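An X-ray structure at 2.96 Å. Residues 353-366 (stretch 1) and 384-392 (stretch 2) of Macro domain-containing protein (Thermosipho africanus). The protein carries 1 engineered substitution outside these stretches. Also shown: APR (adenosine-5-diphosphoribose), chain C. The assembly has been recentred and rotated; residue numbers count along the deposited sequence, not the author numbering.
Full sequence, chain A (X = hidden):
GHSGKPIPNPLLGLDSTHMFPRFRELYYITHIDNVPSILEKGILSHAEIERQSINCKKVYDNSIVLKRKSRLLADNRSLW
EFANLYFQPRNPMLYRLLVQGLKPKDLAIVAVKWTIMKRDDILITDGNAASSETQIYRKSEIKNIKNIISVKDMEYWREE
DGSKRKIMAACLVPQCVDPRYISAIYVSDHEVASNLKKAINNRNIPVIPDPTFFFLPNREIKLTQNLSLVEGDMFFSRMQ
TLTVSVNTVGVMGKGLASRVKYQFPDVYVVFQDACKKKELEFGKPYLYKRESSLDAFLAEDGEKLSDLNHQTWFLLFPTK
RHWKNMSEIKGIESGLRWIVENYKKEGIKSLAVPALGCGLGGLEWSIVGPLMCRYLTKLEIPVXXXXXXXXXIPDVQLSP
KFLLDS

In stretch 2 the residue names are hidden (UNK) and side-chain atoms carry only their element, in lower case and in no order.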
# COMPACT_ATOMS: atom_id res chain seq x y z
N VAL A 353 -4.90 10.10 -12.03
CA VAL A 353 -4.40 11.49 -11.92
C VAL A 353 -4.62 11.94 -10.47
O VAL A 353 -5.67 11.68 -9.90
CB VAL A 353 -5.06 12.45 -12.92
CG1 VAL A 353 -4.95 11.95 -14.36
CG2 VAL A 353 -6.52 12.70 -12.59
N PRO A 354 -3.62 12.60 -9.83
CA PRO A 354 -3.84 13.24 -8.54
C PRO A 354 -4.54 14.58 -8.77
O PRO A 354 -4.45 15.09 -9.86
CB PRO A 354 -2.42 13.44 -8.01
CG PRO A 354 -1.61 13.67 -9.26
CD PRO A 354 -2.25 12.79 -10.32
N ALA A 355 -5.20 15.11 -7.74
CA ALA A 355 -5.74 16.48 -7.73
C ALA A 355 -4.61 17.44 -8.13
O ALA A 355 -3.65 17.57 -7.35
CB ALA A 355 -6.31 16.80 -6.37
N LEU A 356 -4.70 18.06 -9.30
CA LEU A 356 -3.59 18.84 -9.91
C LEU A 356 -3.51 20.22 -9.25
O LEU A 356 -4.55 20.89 -9.13
CB LEU A 356 -3.83 18.94 -11.42
CG LEU A 356 -3.84 17.60 -12.14
CD1 LEU A 356 -4.48 17.71 -13.51
CD2 LEU A 356 -2.43 17.04 -12.25
N GLY A 357 -2.31 20.60 -8.79
CA GLY A 357 -2.03 21.91 -8.16
C GLY A 357 -2.76 22.11 -6.84
O GLY A 357 -2.78 23.25 -6.35
N CYS A 358 -3.32 21.05 -6.24
CA CYS A 358 -4.23 21.14 -5.06
C CYS A 358 -3.44 21.09 -3.74
O CYS A 358 -4.09 21.26 -2.68
CB CYS A 358 -5.29 20.04 -5.09
SG CYS A 358 -6.89 20.59 -5.74
N GLY A 359 -2.12 20.90 -3.80
CA GLY A 359 -1.24 20.84 -2.61
C GLY A 359 -0.31 22.04 -2.53
O GLY A 359 -0.74 23.08 -2.00
N LEU A 360 0.92 21.89 -3.04
CA LEU A 360 1.99 22.92 -3.05
C LEU A 360 1.64 24.04 -4.05
O LEU A 360 1.96 25.21 -3.77
CB LEU A 360 3.33 22.27 -3.41
CG LEU A 360 4.08 21.59 -2.26
CD1 LEU A 360 3.38 20.31 -1.82
CD2 LEU A 360 5.51 21.31 -2.67
N GLY A 361 1.01 23.68 -5.18
CA GLY A 361 0.54 24.61 -6.23
C GLY A 361 -0.34 25.72 -5.68
O GLY A 361 -0.26 26.84 -6.23
N GLY A 362 -1.14 25.43 -4.65
CA GLY A 362 -1.94 26.42 -3.89
C GLY A 362 -3.24 26.79 -4.59
O GLY A 362 -3.74 27.91 -4.34
N LEU A 363 -3.76 25.91 -5.45
CA LEU A 363 -5.11 26.03 -6.08
C LEU A 363 -6.11 25.23 -5.26
O LEU A 363 -5.68 24.37 -4.47
CB LEU A 363 -5.06 25.52 -7.53
CG LEU A 363 -5.00 26.59 -8.61
CD1 LEU A 363 -3.82 27.52 -8.41
CD2 LEU A 363 -4.94 25.95 -9.99
N GLU A 364 -7.41 25.51 -5.44
CA GLU A 364 -8.52 24.89 -4.67
C GLU A 364 -9.23 23.85 -5.54
O GLU A 364 -9.27 24.03 -6.77
CB GLU A 364 -9.50 25.95 -4.17
CG GLU A 364 -8.89 26.98 -3.24
CD GLU A 364 -8.76 26.55 -1.79
OE1 GLU A 364 -9.06 27.39 -0.92
OE2 GLU A 364 -8.35 25.40 -1.53
N TRP A 365 -9.77 22.82 -4.91
CA TRP A 365 -10.49 21.71 -5.58
C TRP A 365 -11.80 22.24 -6.17
O TRP A 365 -12.28 21.66 -7.15
CB TRP A 365 -10.75 20.56 -4.61
CG TRP A 365 -11.76 19.58 -5.11
CD1 TRP A 365 -13.10 19.59 -4.86
CD2 TRP A 365 -11.52 18.46 -5.97
NE1 TRP A 365 -13.71 18.54 -5.50
CE2 TRP A 365 -12.77 17.83 -6.18
CE3 TRP A 365 -10.38 17.93 -6.58
CZ2 TRP A 365 -12.90 16.70 -6.98
CZ3 TRP A 365 -10.51 16.80 -7.35
CH2 TRP A 365 -11.75 16.19 -7.55
N SER A 366 -12.34 23.31 -5.58
CA SER A 366 -13.57 24.00 -6.06
C SER A 366 -13.39 24.47 -7.51
O SER A 366 -14.41 24.60 -8.21
CB SER A 366 -13.94 25.13 -5.15
OG SER A 366 -12.82 25.98 -4.93
N UNK A 384 -9.22 7.27 -12.28
CA UNK A 384 -9.32 7.57 -10.83
C UNK A 384 -8.68 8.94 -10.57
O UNK A 384 -7.46 9.06 -10.71
n UNK A 384 -9.53 3.04 -9.02
o UNK A 384 -7.59 4.14 -8.88
c UNK A 384 -9.32 5.11 -10.21
c UNK A 384 -8.74 4.06 -9.31
c UNK A 384 -8.65 6.46 -10.02
N UNK A 385 -9.50 9.93 -10.23
CA UNK A 385 -9.02 11.24 -9.69
C UNK A 385 -8.80 11.03 -8.19
O UNK A 385 -9.78 10.69 -7.49
c UNK A 385 -10.00 12.38 -9.99
c UNK A 385 -10.15 12.60 -11.50
c UNK A 385 -11.15 13.67 -11.87
c UNK A 385 -9.58 13.65 -9.28
N UNK A 386 -7.56 11.19 -7.73
CA UNK A 386 -7.16 10.94 -6.33
C UNK A 386 -7.25 12.25 -5.56
O UNK A 386 -6.42 13.16 -5.80
c UNK A 386 -5.78 10.27 -6.28
c UNK A 386 -5.91 8.04 -5.14
c UNK A 386 -5.99 8.08 -7.51
c UNK A 386 -6.11 6.71 -7.55
c UNK A 386 -5.87 8.77 -6.31
o UNK A 386 -6.25 4.63 -6.36
c UNK A 386 -6.02 6.66 -5.16
c UNK A 386 -6.13 5.99 -6.36
N UNK A 387 -8.23 12.33 -4.66
CA UNK A 387 -8.52 13.52 -3.83
C UNK A 387 -7.31 13.85 -2.97
O UNK A 387 -6.60 12.96 -2.51
c UNK A 387 -11.44 14.13 -4.59
c UNK A 387 -12.18 12.69 -2.68
c UNK A 387 -9.75 13.26 -2.94
c UNK A 387 -11.06 12.98 -3.67
N UNK A 388 -7.06 15.16 -2.71
CA UNK A 388 -5.94 15.60 -1.90
C UNK A 388 -6.14 15.16 -0.44
O UNK A 388 -7.25 15.29 0.04
c UNK A 388 -7.92 16.28 -3.13
c UNK A 388 -5.98 17.12 -2.02
c UNK A 388 -7.44 17.43 -2.26
N UNK A 389 -5.07 14.67 0.20
CA UNK A 389 -5.13 13.92 1.48
C UNK A 389 -4.87 14.84 2.68
O UNK A 389 -5.13 14.41 3.82
c UNK A 389 -3.23 10.78 0.15
c UNK A 389 -5.64 10.85 0.84
c UNK A 389 -4.11 12.77 1.42
c UNK A 389 -4.44 11.68 0.40
N UNK A 390 -4.43 16.07 2.42
CA UNK A 390 -3.97 17.05 3.44
C UNK A 390 -5.00 18.18 3.56
O UNK A 390 -4.59 19.32 3.86
c UNK A 390 -1.19 18.55 1.08
c UNK A 390 -2.59 17.59 3.03
o UNK A 390 -0.87 18.10 -0.04
c UNK A 390 -2.56 18.20 1.63
o UNK A 390 -0.46 19.28 1.77
N UNK A 391 -6.29 17.89 3.33
CA UNK A 391 -7.27 18.93 2.93
C UNK A 391 -8.69 18.35 2.91
O UNK A 391 -8.91 17.34 2.22
c UNK A 391 -7.52 20.72 1.06
n UNK A 391 -7.42 22.17 -2.44
c UNK A 391 -6.86 19.44 1.54
c UNK A 391 -7.86 22.08 -1.03
c UNK A 391 -6.92 21.20 -0.24
N UNK A 392 -9.62 18.99 3.63
CA UNK A 392 -11.04 18.54 3.74
C UNK A 392 -11.87 19.16 2.61
O UNK A 392 -11.93 20.40 2.53
c UNK A 392 -11.54 15.71 7.71
n UNK A 392 -12.10 15.54 6.52
c UNK A 392 -11.69 18.18 7.53
n UNK A 392 -11.18 14.65 8.41
c UNK A 392 -10.84 18.43 6.30
c UNK A 392 -11.63 18.93 5.10
n UNK A 392 -11.33 16.93 8.20
N1 APR C . -2.05 9.40 -3.58
C2 APR C . -2.94 10.35 -3.90
N3 APR C . -2.84 11.67 -3.77
C4 APR C . -1.66 12.01 -3.24
C5 APR C . -0.64 11.15 -2.86
C6 APR C . -0.86 9.77 -3.04
N6 APR C . 0.02 8.83 -2.72
N7 APR C . 0.43 11.87 -2.35
C8 APR C . 0.05 13.13 -2.43
N9 APR C . -1.21 13.27 -2.96
C1' APR C . -1.95 14.51 -3.21
C2' APR C . -1.63 15.64 -2.22
O2' APR C . -2.52 15.62 -1.13
C3' APR C . -1.77 16.91 -3.08
O3' APR C . -2.94 17.63 -2.72
O4' APR C . -1.61 14.98 -4.48
C4' APR C . -1.83 16.41 -4.53
C5' APR C . -0.85 17.05 -5.49
O5' APR C . 0.52 16.77 -5.07
PA APR C . 1.70 17.86 -5.24
O1A APR C . 2.99 17.15 -5.51
O2A APR C . 1.67 18.81 -4.09
O3A APR C . 1.27 18.64 -6.58
PB APR C . 1.18 20.18 -7.02
O1B APR C . 0.31 20.90 -6.04
O2B APR C . 0.81 20.25 -8.46
O5D APR C . 2.71 20.66 -6.83
C5D APR C . 3.68 20.44 -7.89
O4D APR C . 5.48 20.01 -6.34
O1D APR C . 5.33 17.77 -6.88
C1D APR C . 6.16 18.87 -6.88
O2D APR C . 7.88 18.96 -8.68
C2D APR C . 6.53 19.24 -8.33
O3D APR C . 7.28 21.56 -8.10
C3D APR C . 6.19 20.72 -8.45
C4D APR C . 5.06 20.86 -7.43

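Position 384 carries three side-chain carbons in a row, the third bearing one oxygen and one nitrogen: a glutamine-length amide, Gln384. Its side chain stays at least 5.6 Å from stretch 1, and the link is backbone: Val353 N donates to Gln384 O at 3.1 Å (142° at the hydrogen).

Position 385 has four carbons, forked at the first, with one arm two carbons long. Such beta-branching identifies Ile385. Its CG1 lies 3.8 Å from Val353 CG2, and its CG2 lies 3.8 Å from Trp365 CH2, near the plane of the indole at its edge. Ile385 CA also approaches Val353 O at 3.4 Å, a CA-H...O contact.

At 386, one carbon leads to a six-carbon ring bearing an oxygen, which defines Tyr386. Tyr386 N donates to Val353 O (2.9 Å, 165°), and Ala355 N donates to Tyr386 O (3.0 Å, 153°). The phenol reaches back along its own strand, where Tyr386 OH donates to Gln384 OE1 at 2.9 Å.

Position 387 shows four carbons forked at the second, hence Leu387. Its CD2 sits 3.6 Å from Trp365 CH2 and 3.9 Å from the centroid of the Trp365 six-membered ring, 21° off the normal, so this is a CH-pi contact over the face.

At 388, three carbons close a ring onto the backbone nitrogen: Pro388. Pro388 CD packs 3.7 Å from Ala355 CB, and Pro388 CB lies 4.3 Å from Cys358 CB.

Position 389 has four carbons forked at the second and touches nothing in stretch 1; it is Leu389. Its backbone N donates to APR O2' at 3.0 Å.

Three carbons, the third carrying two oxygens, make 390 Glu390. Its OE2 lies 3.8 Å from Gly359 CA and accepts from APR O2' at 3.2 Å.

Position 391 extends four carbons in a row to a nitrogen, all four chi angles t: Lys391. Its NZ forms a salt bridge with Glu364 OE2 at 3.5 Å and weak hydrogen bonds to Cys358 O and Leu363 O, each also 3.5 Å from NZ.

Position 392, with three carbons, a nitrogen, then a carbon bearing two more nitrogens, is Arg392, out of reach of stretch 1.

The contact thus begins as a parallel strand pair, with Val353 opposite Ile385 and Pro354 opposite Tyr386. Beyond it, Trp365 packs against Ile385 and Leu387, while the extended Lys391 ties into the loop before the helix. Both stretches also meet the ligand: Gly361 N donates to APR O1B at 3.0 Å, while Leu389 and Glu390 engage a ribose hydroxyl.

Stretch 2 (384-392) QIYLPLEKR
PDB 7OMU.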